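Local structure of alpha,alpha-trehalose-phosphate synthase (UDP-forming) (Burkholderia xenovorans, 5HXA) at residues R264-S269 and R359-G364. The protein belongs to glycosyltransferase family 20 and has the two-domain GT-B fold. Sequence-based numbering, arbitrary orientation.
Sequences RKLIMS and RQSQVG
The carboxamide of Gln-362 presents its oxygen edge to strand 265-269. OE1 accepts the backbone N-H of Leu-266 at 2.9 Å, with the donor in the carbonyl plane, and a water tilted out of that plane, donating to both OE1 and Arg-264 O, adds an indirect link to the strand's start. On one side of the amide plane the Lys-265 chain crosses at about a right angle, its CD 3.8 Å from the aliphatic CG of Gln-362. On the other lies the residue's own backbone N, brought there by the bend at chi2 (73°). The side-chain oxygen thus takes up a main-chain N-H just before regular pairing begins, where Val-363 N donates to Leu-266 O (3.1 Å) and Met-268 N to Val-363 O (2.9 Å), the latter nearly straight at 170°. Strands 265-270 and 363-366 are parallel neighbours at the middle of the six-stranded sheet of a Rossmann-like domain, one of the two that make up a GT-B fold. Ile-267 and Val-363 lie side by side on one face of it, Ile-267 CG1 4.0 Å from Val-363 CB, where Val-363 also meets helix 415-426. On the opposite face Ser-361 OG, hydrogen-bonded to Leu-357 O, sits among aliphatic carbons: Met-268 CB is 3.2 Å from it and Leu-266 CD2 3.3 Å, while the doubly bent Met-268 chain curls its CE back to 3.4 Å from the same OG.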
loop_
_atom_site.group_PDB
_atom_site.type_symbol
_atom_site.label_atom_id
_atom_site.label_comp_id
_atom_site.label_asym_id
_atom_site.label_seq_id
_atom_site.Cartn_x
_atom_site.Cartn_y
_atom_site.Cartn_z
ATOM N N ARG A 264 38.978 -10.844 0.392
ATOM C CA ARG A 264 37.810 -9.984 0.470
ATOM C C ARG A 264 36.695 -10.709 1.204
ATOM O O ARG A 264 36.600 -11.937 1.162
ATOM C CB ARG A 264 37.314 -9.557 -0.926
ATOM C CG ARG A 264 38.320 -8.723 -1.719
ATOM C CD ARG A 264 37.629 -7.991 -2.868
ATOM N NE ARG A 264 36.802 -8.882 -3.679
ATOM C CZ ARG A 264 37.219 -9.483 -4.789
ATOM N NH1 ARG A 264 38.456 -9.285 -5.230
ATOM N NH2 ARG A 264 36.396 -10.277 -5.463
ATOM N N LYS A 265 35.855 -9.934 1.879
ATOM C CA LYS A 265 34.633 -10.476 2.453
ATOM C C LYS A 265 33.549 -10.492 1.385
ATOM O O LYS A 265 33.531 -9.641 0.499
ATOM C CB LYS A 265 34.182 -9.638 3.644
ATOM C CG LYS A 265 35.242 -9.504 4.719
ATOM C CD LYS A 265 35.012 -10.495 5.814
ATOM C CE LYS A 265 35.860 -10.163 7.039
ATOM N NZ LYS A 265 35.419 -10.934 8.222
ATOM N N LEU A 266 32.627 -11.449 1.497
ATOM C CA LEU A 266 31.586 -11.688 0.500
ATOM C C LEU A 266 30.205 -11.443 1.099
ATOM O O LEU A 266 29.834 -12.082 2.091
ATOM C CB LEU A 266 31.685 -13.123 -0.030
ATOM C CG LEU A 266 30.552 -13.673 -0.899
ATOM C CD1 LEU A 266 30.365 -12.795 -2.127
ATOM C CD2 LEU A 266 30.863 -15.120 -1.299
ATOM N N ILE A 267 29.443 -10.534 0.491
ATOM C CA ILE A 267 28.029 -10.341 0.810
ATOM C C ILE A 267 27.222 -11.044 -0.268
ATOM O O ILE A 267 27.385 -10.756 -1.454
ATOM C CB ILE A 267 27.648 -8.856 0.874
ATOM C CG1 ILE A 267 28.543 -8.095 1.856
ATOM C CG2 ILE A 267 26.171 -8.712 1.279
ATOM C CD1 ILE A 267 28.367 -6.567 1.766
ATOM N N MET A 268 26.361 -11.971 0.127
ATOM C CA MET A 268 25.628 -12.789 -0.823
ATOM C C MET A 268 24.147 -12.431 -0.773
ATOM O O MET A 268 23.546 -12.376 0.305
ATOM C CB MET A 268 25.842 -14.275 -0.524
ATOM C CG MET A 268 24.995 -15.194 -1.358
ATOM S SD MET A 268 25.558 -15.155 -3.069
ATOM C CE MET A 268 27.137 -15.985 -2.911
ATOM N N SER A 269 23.563 -12.215 -1.948
ATOM C CA SER A 269 22.164 -11.840 -2.090
ATOM C C SER A 269 21.583 -12.673 -3.221
ATOM O O SER A 269 22.136 -12.691 -4.328
ATOM C CB SER A 269 22.059 -10.328 -2.361
ATOM O OG SER A 269 20.745 -9.930 -2.677
ATOM N N ARG A 359 27.413 -20.923 2.410
ATOM C CA ARG A 359 28.407 -21.260 3.424
ATOM C C ARG A 359 29.718 -20.504 3.219
ATOM O O ARG A 359 30.459 -20.281 4.181
ATOM C CB ARG A 359 28.649 -22.772 3.399
ATOM C CG ARG A 359 29.501 -23.334 4.540
ATOM C CD ARG A 359 29.384 -24.850 4.506
ATOM N NE ARG A 359 30.108 -25.560 5.556
ATOM C CZ ARG A 359 29.543 -26.035 6.664
ATOM N NH1 ARG A 359 28.240 -25.849 6.900
ATOM N NH2 ARG A 359 30.286 -26.687 7.545
ATOM N N GLN A 360 30.027 -20.114 1.979
ATOM C CA GLN A 360 31.231 -19.334 1.696
ATOM C C GLN A 360 31.063 -17.845 1.973
ATOM O O GLN A 360 32.047 -17.108 1.879
ATOM C CB GLN A 360 31.655 -19.515 0.227
ATOM C CG GLN A 360 32.224 -20.880 -0.067
ATOM C CD GLN A 360 33.415 -21.185 0.811
ATOM O OE1 GLN A 360 34.348 -20.382 0.907
ATOM N NE2 GLN A 360 33.375 -22.328 1.494
ATOM N N SER A 361 29.857 -17.385 2.305
ATOM C CA SER A 361 29.543 -15.961 2.343
ATOM C C SER A 361 29.500 -15.446 3.776
ATOM O O SER A 361 28.743 -15.965 4.604
ATOM C CB SER A 361 28.198 -15.691 1.666
ATOM O OG SER A 361 28.176 -16.233 0.347
ATOM N N GLN A 362 30.265 -14.384 4.045
ATOM C CA GLN A 362 30.314 -13.807 5.390
ATOM C C GLN A 362 29.052 -13.034 5.759
ATOM O O GLN A 362 28.780 -12.863 6.955
ATOM C CB GLN A 362 31.523 -12.876 5.538
ATOM C CG GLN A 362 32.869 -13.600 5.642
ATOM C CD GLN A 362 33.338 -14.201 4.320
ATOM O OE1 GLN A 362 33.098 -13.657 3.239
ATOM N NE2 GLN A 362 34.001 -15.341 4.407
ATOM N N VAL A 363 28.292 -12.536 4.785
ATOM C CA VAL A 363 27.048 -11.814 5.058
ATOM C C VAL A 363 25.969 -12.355 4.138
ATOM O O VAL A 363 26.213 -12.530 2.939
ATOM C CB VAL A 363 27.190 -10.292 4.860
ATOM C CG1 VAL A 363 25.852 -9.577 5.198
ATOM C CG2 VAL A 363 28.329 -9.738 5.724
ATOM N N GLY A 364 24.795 -12.648 4.698
ATOM C CA GLY A 364 23.627 -12.996 3.909
ATOM C C GLY A 364 22.688 -11.804 3.914
ATOM O O GLY A 364 22.261 -11.349 4.972
HETATM O O HOH W 1 35.169 -14.432 1.167
#